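Local structure of putative pachytene checkpoint protein 2 (Caenorhabditis elegans, 4XGU) at residues Gln321-Leu331 with Ser383-Pro391; Val349-Ile358 with Asn366-Lys374. The protein probably plays a key role in meiotic chromosome recombination as a hexameric AAA+ ATPase that remodels proteins. All coordinates share one frame; numbering follows the deposited sequence.

Contact 1 of 2, residues Gln321-Leu331 with Ser383-Pro391. With ADP (adenosine-5'-diphosphate), chain H.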
# COMPACT_ATOMS: atom_id res chain seq x y z
N GLN B 321 9.72 -28.51 -19.99
CA GLN B 321 10.53 -28.48 -21.21
C GLN B 321 10.91 -29.90 -21.59
O GLN B 321 11.15 -30.73 -20.71
CB GLN B 321 11.78 -27.61 -21.01
CG GLN B 321 11.50 -26.14 -20.68
CD GLN B 321 11.09 -25.31 -21.89
OE1 GLN B 321 10.71 -25.85 -22.93
NE2 GLN B 321 11.18 -23.99 -21.76
N PRO B 322 10.96 -30.20 -22.90
CA PRO B 322 11.18 -31.58 -23.35
C PRO B 322 12.49 -32.16 -22.82
O PRO B 322 13.49 -31.46 -22.74
CB PRO B 322 11.22 -31.45 -24.87
CG PRO B 322 11.58 -30.02 -25.13
CD PRO B 322 10.93 -29.25 -24.03
N SER B 323 12.47 -33.44 -22.47
CA SER B 323 13.66 -34.14 -22.00
C SER B 323 14.56 -34.52 -23.17
O SER B 323 14.24 -34.22 -24.33
CB SER B 323 13.28 -35.39 -21.21
OG SER B 323 12.43 -36.24 -21.97
N ASP B 324 15.68 -35.17 -22.88
CA ASP B 324 16.65 -35.54 -23.90
C ASP B 324 16.06 -36.47 -24.96
O ASP B 324 16.35 -36.33 -26.15
CB ASP B 324 17.88 -36.21 -23.27
CG ASP B 324 18.67 -35.25 -22.40
OD1 ASP B 324 18.05 -34.40 -21.73
OD2 ASP B 324 19.92 -35.35 -22.39
N PHE B 325 15.22 -37.40 -24.53
CA PHE B 325 14.54 -38.30 -25.46
C PHE B 325 13.53 -37.55 -26.32
O PHE B 325 13.39 -37.83 -27.51
CB PHE B 325 13.84 -39.43 -24.70
CG PHE B 325 12.86 -40.21 -25.53
CD1 PHE B 325 13.28 -41.28 -26.30
CD2 PHE B 325 11.51 -39.88 -25.55
CE1 PHE B 325 12.39 -42.00 -27.07
CE2 PHE B 325 10.61 -40.59 -26.31
CZ PHE B 325 11.05 -41.65 -27.07
N ALA B 326 12.81 -36.61 -25.70
CA ALA B 326 11.80 -35.84 -26.41
C ALA B 326 12.45 -34.89 -27.41
O ALA B 326 11.94 -34.69 -28.52
CB ALA B 326 10.93 -35.07 -25.44
N ARG B 327 13.58 -34.30 -27.02
CA ARG B 327 14.32 -33.40 -27.91
C ARG B 327 14.73 -34.11 -29.18
O ARG B 327 14.59 -33.57 -30.28
CB ARG B 327 15.55 -32.83 -27.20
CG ARG B 327 15.27 -31.63 -26.32
CD ARG B 327 16.52 -31.22 -25.55
NE ARG B 327 16.75 -32.05 -24.37
CZ ARG B 327 16.56 -31.63 -23.12
NH1 ARG B 327 16.16 -30.38 -22.89
NH2 ARG B 327 16.79 -32.45 -22.10
N TYR B 328 15.25 -35.33 -29.04
CA TYR B 328 15.64 -36.14 -30.19
C TYR B 328 14.45 -36.37 -31.11
O TYR B 328 14.56 -36.25 -32.34
CB TYR B 328 16.22 -37.49 -29.74
CG TYR B 328 16.42 -38.48 -30.87
CD1 TYR B 328 15.38 -39.32 -31.27
CD2 TYR B 328 17.64 -38.58 -31.53
CE1 TYR B 328 15.55 -40.21 -32.31
CE2 TYR B 328 17.82 -39.49 -32.56
CZ TYR B 328 16.77 -40.30 -32.94
OH TYR B 328 16.94 -41.19 -33.97
N SER B 329 13.31 -36.70 -30.52
CA SER B 329 12.10 -37.00 -31.26
C SER B 329 11.67 -35.83 -32.13
O SER B 329 11.23 -36.01 -33.27
CB SER B 329 10.96 -37.38 -30.30
OG SER B 329 11.36 -38.41 -29.42
N MET B 330 11.81 -34.62 -31.60
CA MET B 330 11.48 -33.42 -32.35
C MET B 330 12.46 -33.19 -33.49
O MET B 330 12.06 -32.88 -34.61
CB MET B 330 11.47 -32.20 -31.43
CG MET B 330 10.48 -32.30 -30.29
SD MET B 330 10.57 -30.86 -29.21
CE MET B 330 9.33 -31.27 -27.99
N LEU B 331 13.75 -33.35 -33.19
CA LEU B 331 14.79 -33.17 -34.19
C LEU B 331 14.65 -34.18 -35.32
O LEU B 331 14.83 -33.84 -36.49
CB LEU B 331 16.18 -33.29 -33.55
CG LEU B 331 16.53 -32.21 -32.52
CD1 LEU B 331 17.95 -32.40 -32.02
CD2 LEU B 331 16.34 -30.83 -33.11
N SER B 383 13.85 -24.62 -25.81
CA SER B 383 12.45 -24.98 -25.56
C SER B 383 11.88 -25.73 -26.75
O SER B 383 12.51 -25.84 -27.80
CB SER B 383 11.61 -23.73 -25.28
OG SER B 383 11.52 -22.91 -26.44
N GLY B 384 10.67 -26.26 -26.58
CA GLY B 384 9.99 -26.98 -27.64
C GLY B 384 9.75 -26.11 -28.85
O GLY B 384 9.95 -26.55 -29.99
N ARG B 385 9.34 -24.87 -28.62
CA ARG B 385 9.13 -23.93 -29.71
C ARG B 385 10.44 -23.63 -30.42
O ARG B 385 10.49 -23.59 -31.64
CB ARG B 385 8.50 -22.63 -29.20
CG ARG B 385 8.11 -21.66 -30.31
CD ARG B 385 7.51 -20.38 -29.74
NE ARG B 385 6.91 -19.55 -30.78
CZ ARG B 385 7.57 -18.61 -31.45
NH1 ARG B 385 8.85 -18.37 -31.19
NH2 ARG B 385 6.95 -17.90 -32.39
N ALA B 386 11.50 -23.45 -29.64
CA ALA B 386 12.82 -23.14 -30.18
C ALA B 386 13.34 -24.26 -31.08
O ALA B 386 14.00 -24.00 -32.09
CB ALA B 386 13.81 -22.87 -29.05
N ILE B 387 13.04 -25.50 -30.71
CA ILE B 387 13.44 -26.65 -31.51
C ILE B 387 12.69 -26.67 -32.84
O ILE B 387 13.23 -27.07 -33.87
CB ILE B 387 13.19 -27.97 -30.76
CG1 ILE B 387 14.05 -28.03 -29.50
CG2 ILE B 387 13.50 -29.17 -31.64
CD1 ILE B 387 13.76 -29.22 -28.62
N SER B 388 11.44 -26.22 -32.82
CA SER B 388 10.64 -26.09 -34.03
C SER B 388 11.18 -24.98 -34.92
O SER B 388 10.98 -25.01 -36.14
CB SER B 388 9.18 -25.82 -33.69
OG SER B 388 8.61 -26.92 -33.00
N MET B 389 11.84 -24.00 -34.31
CA MET B 389 12.41 -22.87 -35.03
C MET B 389 13.73 -23.25 -35.71
O MET B 389 14.12 -22.64 -36.70
CB MET B 389 12.64 -21.68 -34.09
CG MET B 389 11.42 -21.19 -33.33
SD MET B 389 10.53 -19.83 -34.11
CE MET B 389 9.51 -20.70 -35.29
N LEU B 390 14.41 -24.24 -35.16
CA LEU B 390 15.75 -24.61 -35.62
C LEU B 390 15.91 -24.94 -37.12
O LEU B 390 16.88 -24.49 -37.73
CB LEU B 390 16.27 -25.80 -34.81
CG LEU B 390 16.89 -25.46 -33.45
CD1 LEU B 390 17.45 -26.72 -32.81
CD2 LEU B 390 17.98 -24.41 -33.61
N PRO B 391 14.98 -25.72 -37.71
CA PRO B 391 15.20 -26.12 -39.11
C PRO B 391 15.39 -24.96 -40.10
O PRO B 391 16.24 -25.06 -40.98
CB PRO B 391 13.94 -26.90 -39.45
CG PRO B 391 13.51 -27.47 -38.16
CD PRO B 391 13.80 -26.39 -37.15
PB ADP H . 2.69 -22.39 -25.18
O1B ADP H . 3.55 -23.19 -24.24
O2B ADP H . 1.21 -22.70 -25.08
O3B ADP H . 3.00 -20.91 -25.20
PA ADP H . 2.08 -22.99 -27.87
O1A ADP H . 1.09 -24.09 -27.59
O2A ADP H . 1.60 -21.59 -28.17
O3A ADP H . 3.12 -22.92 -26.64
O5' ADP H . 2.97 -23.47 -29.12
C5' ADP H . 4.39 -23.58 -29.05
C4' ADP H . 4.92 -24.03 -30.40
O4' ADP H . 6.11 -24.79 -30.22
C3' ADP H . 3.92 -24.91 -31.13
O3' ADP H . 3.37 -24.22 -32.26
C2' ADP H . 4.69 -26.13 -31.58
O2' ADP H . 4.92 -26.07 -32.99
C1' ADP H . 6.02 -26.07 -30.85
N9 ADP H . 6.02 -27.09 -29.77
C8 ADP H . 6.04 -26.82 -28.45
N7 ADP H . 6.03 -27.96 -27.71
C5 ADP H . 6.01 -28.99 -28.56
C6 ADP H . 5.99 -30.47 -28.44
N6 ADP H . 6.00 -31.06 -27.23
N1 ADP H . 5.97 -31.19 -29.58
C2 ADP H . 5.96 -30.60 -30.80
N3 ADP H . 5.98 -29.27 -30.98
C4 ADP H . 6.00 -28.42 -29.92

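Contact 2 of 2, residues Val349-Ile358 with Asn366-Lys374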
# COMPACT_ATOMS: atom_id res chain seq x y z
N VAL B 349 22.99 -42.77 -48.09
CA VAL B 349 22.58 -43.48 -46.88
C VAL B 349 21.14 -43.98 -47.02
O VAL B 349 20.26 -43.26 -47.49
CB VAL B 349 22.73 -42.56 -45.64
CG1 VAL B 349 21.96 -41.27 -45.82
CG2 VAL B 349 22.28 -43.28 -44.38
N HIS B 350 20.90 -45.23 -46.63
CA HIS B 350 19.60 -45.86 -46.82
C HIS B 350 18.70 -45.73 -45.59
O HIS B 350 19.16 -45.36 -44.51
CB HIS B 350 19.77 -47.33 -47.20
CG HIS B 350 18.72 -47.83 -48.15
ND1 HIS B 350 18.31 -49.15 -48.18
CD2 HIS B 350 18.02 -47.20 -49.12
CE1 HIS B 350 17.39 -49.30 -49.11
NE2 HIS B 350 17.19 -48.13 -49.69
N THR B 351 17.42 -46.07 -45.77
CA THR B 351 16.39 -45.85 -44.75
C THR B 351 16.71 -46.50 -43.41
O THR B 351 16.47 -45.91 -42.36
CB THR B 351 15.02 -46.39 -45.22
OG1 THR B 351 15.00 -47.82 -45.10
CG2 THR B 351 14.78 -46.01 -46.68
N ASP B 352 17.26 -47.71 -43.44
CA ASP B 352 17.64 -48.40 -42.21
C ASP B 352 18.74 -47.64 -41.47
O ASP B 352 18.77 -47.61 -40.24
CB ASP B 352 18.11 -49.83 -42.51
CG ASP B 352 16.99 -50.71 -43.03
OD1 ASP B 352 15.81 -50.37 -42.79
OD2 ASP B 352 17.29 -51.74 -43.67
N TYR B 353 19.64 -47.04 -42.24
CA TYR B 353 20.78 -46.32 -41.70
C TYR B 353 20.36 -44.91 -41.25
O TYR B 353 20.98 -44.32 -40.36
CB TYR B 353 21.89 -46.26 -42.75
CG TYR B 353 23.30 -46.08 -42.22
CD1 TYR B 353 23.54 -45.73 -40.89
CD2 TYR B 353 24.40 -46.25 -43.05
CE1 TYR B 353 24.83 -45.56 -40.42
CE2 TYR B 353 25.69 -46.08 -42.59
CZ TYR B 353 25.90 -45.74 -41.27
OH TYR B 353 27.18 -45.58 -40.80
N TRP B 354 19.30 -44.38 -41.86
CA TRP B 354 18.70 -43.12 -41.42
C TRP B 354 18.29 -43.22 -39.95
O TRP B 354 17.96 -44.31 -39.47
CB TRP B 354 17.47 -42.78 -42.29
CG TRP B 354 17.78 -42.03 -43.56
CD1 TRP B 354 18.61 -42.43 -44.57
CD2 TRP B 354 17.22 -40.78 -43.97
NE1 TRP B 354 18.62 -41.49 -45.58
CE2 TRP B 354 17.77 -40.47 -45.24
CE3 TRP B 354 16.32 -39.88 -43.40
CZ2 TRP B 354 17.45 -39.30 -45.93
CZ3 TRP B 354 16.00 -38.72 -44.08
CH2 TRP B 354 16.57 -38.44 -45.34
N PRO B 355 18.31 -42.08 -39.23
CA PRO B 355 17.90 -42.07 -37.82
C PRO B 355 16.48 -42.58 -37.63
O PRO B 355 15.55 -42.14 -38.31
CB PRO B 355 18.02 -40.60 -37.42
CG PRO B 355 18.06 -39.84 -38.72
CD PRO B 355 18.74 -40.75 -39.68
N GLN B 356 16.31 -43.51 -36.69
CA GLN B 356 15.03 -44.14 -36.44
C GLN B 356 14.48 -43.70 -35.08
O GLN B 356 15.10 -42.91 -34.38
CB GLN B 356 15.16 -45.66 -36.48
CG GLN B 356 15.98 -46.18 -37.64
CD GLN B 356 15.24 -46.09 -38.96
OE1 GLN B 356 14.02 -46.24 -39.01
NE2 GLN B 356 15.97 -45.84 -40.04
N ASP B 357 13.31 -44.23 -34.72
CA ASP B 357 12.74 -43.97 -33.41
C ASP B 357 13.59 -44.63 -32.33
O ASP B 357 13.93 -45.81 -32.43
CB ASP B 357 11.30 -44.47 -33.33
CG ASP B 357 10.37 -43.71 -34.26
OD1 ASP B 357 10.73 -42.58 -34.67
OD2 ASP B 357 9.29 -44.24 -34.59
N ILE B 358 13.93 -43.86 -31.30
CA ILE B 358 14.88 -44.28 -30.29
C ILE B 358 14.18 -44.77 -29.02
O ILE B 358 14.79 -44.94 -27.97
CB ILE B 358 15.86 -43.12 -29.95
CG1 ILE B 358 17.17 -43.64 -29.36
CG2 ILE B 358 15.19 -42.07 -29.07
CD1 ILE B 358 18.14 -42.53 -29.02
N ASN B 366 21.78 -46.58 -34.10
CA ASN B 366 22.58 -46.23 -35.25
C ASN B 366 23.49 -45.06 -34.88
O ASN B 366 23.14 -44.26 -34.02
CB ASN B 366 21.70 -45.86 -36.44
CG ASN B 366 20.94 -47.05 -37.01
OD1 ASN B 366 21.03 -47.34 -38.20
ND2 ASN B 366 20.20 -47.75 -36.16
N GLU B 367 24.66 -44.98 -35.50
CA GLU B 367 25.58 -43.89 -35.19
C GLU B 367 24.92 -42.56 -35.54
O GLU B 367 25.01 -41.60 -34.77
CB GLU B 367 26.91 -44.05 -35.92
CG GLU B 367 28.09 -43.41 -35.19
CD GLU B 367 28.40 -44.10 -33.87
OE1 GLU B 367 28.33 -45.35 -33.82
OE2 GLU B 367 28.71 -43.40 -32.88
N PHE B 368 24.24 -42.51 -36.68
CA PHE B 368 23.47 -41.33 -37.06
C PHE B 368 22.37 -41.06 -36.04
O PHE B 368 22.10 -39.92 -35.68
CB PHE B 368 22.88 -41.48 -38.46
CG PHE B 368 23.76 -40.95 -39.55
CD1 PHE B 368 24.50 -39.80 -39.35
CD2 PHE B 368 23.84 -41.60 -40.77
CE1 PHE B 368 25.32 -39.30 -40.35
CE2 PHE B 368 24.65 -41.11 -41.77
CZ PHE B 368 25.39 -39.95 -41.56
N THR B 369 21.73 -42.13 -35.59
CA THR B 369 20.77 -42.05 -34.50
C THR B 369 21.48 -41.55 -33.24
O THR B 369 20.94 -40.74 -32.49
CB THR B 369 20.10 -43.41 -34.22
OG1 THR B 369 19.33 -43.81 -35.36
CG2 THR B 369 19.19 -43.34 -33.01
N GLU B 370 22.70 -42.03 -33.04
CA GLU B 370 23.50 -41.66 -31.88
C GLU B 370 24.04 -40.23 -31.99
O GLU B 370 24.02 -39.48 -31.01
CB GLU B 370 24.66 -42.64 -31.69
CG GLU B 370 25.52 -42.37 -30.47
CD GLU B 370 24.79 -42.64 -29.16
OE1 GLU B 370 23.82 -43.42 -29.17
OE2 GLU B 370 25.20 -42.07 -28.13
N ILE B 371 24.52 -39.86 -33.17
CA ILE B 371 25.04 -38.52 -33.40
C ILE B 371 23.94 -37.48 -33.20
O ILE B 371 24.17 -36.43 -32.59
CB ILE B 371 25.63 -38.36 -34.82
CG1 ILE B 371 26.88 -39.23 -34.98
CG2 ILE B 371 26.00 -36.92 -35.09
CD1 ILE B 371 27.38 -39.30 -36.40
N LEU B 372 22.74 -37.79 -33.69
CA LEU B 372 21.60 -36.90 -33.53
C LEU B 372 21.19 -36.80 -32.06
O LEU B 372 20.80 -35.73 -31.59
CB LEU B 372 20.41 -37.39 -34.37
CG LEU B 372 19.13 -36.56 -34.29
CD1 LEU B 372 19.41 -35.11 -34.65
CD2 LEU B 372 18.06 -37.14 -35.19
N PHE B 373 21.29 -37.91 -31.34
CA PHE B 373 21.01 -37.92 -29.91
C PHE B 373 22.01 -37.05 -29.16
O PHE B 373 21.67 -36.39 -28.18
CB PHE B 373 21.05 -39.35 -29.36
CG PHE B 373 20.64 -39.45 -27.92
CD1 PHE B 373 21.59 -39.36 -26.91
CD2 PHE B 373 19.32 -39.63 -27.57
CE1 PHE B 373 21.21 -39.45 -25.58
CE2 PHE B 373 18.94 -39.73 -26.25
CZ PHE B 373 19.88 -39.63 -25.25
N LYS B 374 23.25 -37.05 -29.64
CA LYS B 374 24.32 -36.25 -29.05
C LYS B 374 24.00 -34.77 -29.21
O LYS B 374 24.30 -33.96 -28.34
CB LYS B 374 25.66 -36.59 -29.69
CG LYS B 374 26.89 -36.27 -28.84
CD LYS B 374 27.47 -34.90 -29.17
CE LYS B 374 28.78 -34.68 -28.43
NZ LYS B 374 28.58 -34.70 -26.95

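Contact 1 of 2, residues Gln321-Leu331 with Ser383-Pro391
S383, the N-cap of helix 384-397, lies against the Q321 amide, with OE1 of Q321 3.3 Å from S383 CB. OG of S383 turns back to accept from A386 N and caps the helix. With P180 of the predicted ATP-binding loop also touching Q321, an alanine replacing this glutamine would probably leave S383 and P180 without the amide that touches both. G384 follows, lacking a side chain, and its carbonyl carbon sits 3.8 Å from C8 of ADP. Over the same adenine face, M330 of the other helix sets its CE methyl 3.4 Å from ADP N6, its chain extended beyond CG. R385 lays CB 3.4 Å from O4' of the ribose and reaches D311 of a neighbouring subunit. I387 is the main apolar wedge: CD1 meets M330 SD at 3.6 Å and the CG methylene of R327, while CG2, anti to the backbone N (chi1 -63° for CG1), presses on L331 CD2. S388 OG stands 3.5 Å from ADP C1'. L390 CD1 ends the row, 4.3 Å from L331 CD2. Two lid helices crossing at -30° beside the adenosine, with a Gly-Arg pair opening the second, are consistent with the sensor 2 region of AAA+ ATPases.

Contact 2 of 2, residues Val349-Ile358 with Asn366-Lys374
F368, T369 and I358 carry this contact, in which the irregular 349-358 chain lies along the first two turns of helix 367-378. The F368 ring is met by Y353 and V349 from neighbouring directions. Its edge faces the carbonyl oxygen of Y353, which lies in the ring plane 4.0 Å from F368 CD2. The Y353 ring meets the same branch obliquely, CE1 4.1 Å from F368 CD2, with the two ring planes at 50° and the side chains crossing at about a right angle. One atom further along the same edge, CE2 of F368 meets CG2 of V349, and L405 of helix 405-420 also packs on F368.

Both segments belong to the helical lid of the AAA+ module, where this loop folds back over the start of the helix that follows it. N366, at the N-cap position but with no side-chain capping bond, sets its amide against D352 and Y353, OD1 3.7 Å from Y353 CA. T369 uses its two branches for different tasks. With OG1 anti to the carbonyl carbon (chi1 -64°), the hydroxyl accepts a weak bond, 3.3 Å long, from Q356 N, while CG2 slides past CG1 of I358. P355 packs beside this hydroxyl and puts CB 4.1 Å from L372 CD2. The Q356 side chain turns back into its own loop, where NE2 gives a 2.6 Å bond to W354 O, arriving 43° out of the carbonyl plane. I358 brings CD1 to 3.5 Å from F373 CD2, an oblique approach to a ring that also receives R365 in a cation-pi contact.

In the fold
The centres of contacts 1 and 2 lie about 16 Å apart in the same lid domain, and along the chain contact 2 falls wholly between the two segments of contact 1. Helix 324-340 joins them. Its Y328 turns away from helix 384-397 and puts OH 2.5 Å from Q356 O, a probable hydrogen bond, and 3.3 Å from T369 CG2. Beside it, F325 CE1 approaches I358 CG2 at 3.4 Å. L331 touches both I387 of contact 1 and L372 of contact 2; Y328 and F325 face contact 2, M330 the adenine. ADP is touched by contact 1, whereas contact 2 lies away from the nucleotide site.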